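Local coordinates for bromo domain-containing protein (Trypanosoma brucei brucei, PDB 5KO4), which is of unknown function but contains a bromodomain, the four-helix module that typically recognises acetylated lysine, and probably acts in reading chromatin marks, at the interface of chains A and B. Numbering follows the deposited sequence. Chains: chain A/B, Putative uncharacterized protein.

The interface of chains A and B. Residues chain A 85, 88; chain B 35-36, 40, 79.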
loop_
_atom_site.group_PDB
_atom_site.type_symbol
_atom_site.label_atom_id
_atom_site.label_comp_id
_atom_site.label_asym_id
_atom_site.label_seq_id
_atom_site.Cartn_x
_atom_site.Cartn_y
_atom_site.Cartn_z
ATOM N N PRO A 85 2.502 -7.668 -6.465
ATOM C CA PRO A 85 2.351 -6.474 -7.310
ATOM C C PRO A 85 3.090 -5.235 -6.764
ATOM O O PRO A 85 3.700 -4.502 -7.537
ATOM C CB PRO A 85 0.841 -6.269 -7.338
ATOM C CG PRO A 85 0.291 -7.620 -7.183
ATOM C CD PRO A 85 1.190 -8.264 -6.161
ATOM N N THR A 88 6.629 -5.641 -7.824
ATOM C CA THR A 88 6.936 -5.459 -9.255
ATOM C C THR A 88 7.365 -4.027 -9.518
ATOM O O THR A 88 8.320 -3.819 -10.258
ATOM C CB THR A 88 5.781 -5.856 -10.205
ATOM O OG1 THR A 88 4.646 -4.990 -10.021
ATOM C CG2 THR A 88 5.362 -7.281 -10.038
ATOM N N PRO B 35 0.169 -0.414 -8.131
ATOM C CA PRO B 35 0.844 -1.073 -9.261
ATOM C C PRO B 35 0.051 -2.219 -9.890
ATOM O O PRO B 35 -0.313 -3.175 -9.207
ATOM C CB PRO B 35 2.141 -1.589 -8.646
ATOM C CG PRO B 35 2.391 -0.695 -7.483
ATOM C CD PRO B 35 1.058 -0.280 -6.961
ATOM N N ASP B 36 -0.262 -2.078 -11.194
ATOM C CA ASP B 36 -0.984 -3.082 -11.993
ATOM C C ASP B 36 -2.361 -3.444 -11.396
ATOM O O ASP B 36 -2.891 -4.505 -11.707
ATOM C CB ASP B 36 -0.147 -4.372 -12.141
ATOM C CG ASP B 36 1.067 -4.217 -13.038
ATOM O OD1 ASP B 36 1.087 -3.276 -13.851
ATOM O OD2 ASP B 36 1.956 -5.080 -12.976
ATOM N N ILE B 40 -4.980 -6.691 -12.563
ATOM C CA ILE B 40 -5.179 -7.841 -11.698
ATOM C C ILE B 40 -6.619 -7.936 -11.146
ATOM O O ILE B 40 -7.143 -9.044 -11.008
ATOM C CB ILE B 40 -4.143 -7.749 -10.532
ATOM C CG1 ILE B 40 -2.706 -7.857 -11.101
ATOM C CG2 ILE B 40 -4.392 -8.830 -9.472
ATOM C CD1 ILE B 40 -1.636 -7.433 -10.152
ATOM N N TYR B 79 -4.950 -9.495 -4.837
ATOM C CA TYR B 79 -3.894 -8.536 -5.153
ATOM C C TYR B 79 -2.643 -8.781 -4.306
ATOM O O TYR B 79 -1.546 -8.879 -4.853
ATOM C CB TYR B 79 -4.388 -7.109 -4.937
ATOM C CG TYR B 79 -3.385 -6.061 -5.368
ATOM C CD1 TYR B 79 -3.130 -5.822 -6.712
ATOM C CD2 TYR B 79 -2.698 -5.299 -4.429
ATOM C CE1 TYR B 79 -2.211 -4.862 -7.110
ATOM C CE2 TYR B 79 -1.797 -4.317 -4.817
ATOM C CZ TYR B 79 -1.565 -4.090 -6.158
ATOM O OH TYR B 79 -0.626 -3.153 -6.530
HETATM O O HOH W 1 2.365 -6.796 -10.970
#
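A:Pro85, the first residue of helix 85-104, pushes its pyrrolidine ring against B:Tyr79 and B:Ile40, an example of how a proline at a helix start can serve one copy of a protein as a compact apolar wedge set against an aromatic face and an aliphatic chain end of the other. The packing is close here. CB of A:Pro85 lies 3.4 Å from CE1 of B:Tyr79, and its CG sits over the same face of the phenol ring, towards the rim. From another side the end of the isoleucine chain arrives, CD1 of B:Ile40 being 3.5 Å from CG of A:Pro85; a nearly extended chi2 of 165° carries that methyl outward to the proline. The tyrosine is steadied within its own chain: its hydroxyl OH donates to the carbonyl O of B:Pro35 at 2.7 Å, at the ring's edge, which should restrain the phenol while the proline occupies one face. CB of B:Pro35 in turn approaches the carbonyl O of A:Pro85 at 3.5 Å.

The looser flank is polar and hydrated. OG1 of A:Thr88 bonds back to the carbonyl O of A:Pro85 at 2.7 Å, one helical turn earlier, and its chi1 of 65° turns the hydroxyl that way. Water 1 joins this OG1, at 3.1 Å, to the carboxylate OD2 of B:Asp36, at 2.7 Å. With its two-fold twin, the patch helps join two bromodomains in the deposited assembly, a pairing that may reflect crystal packing rather than a physiological dimer.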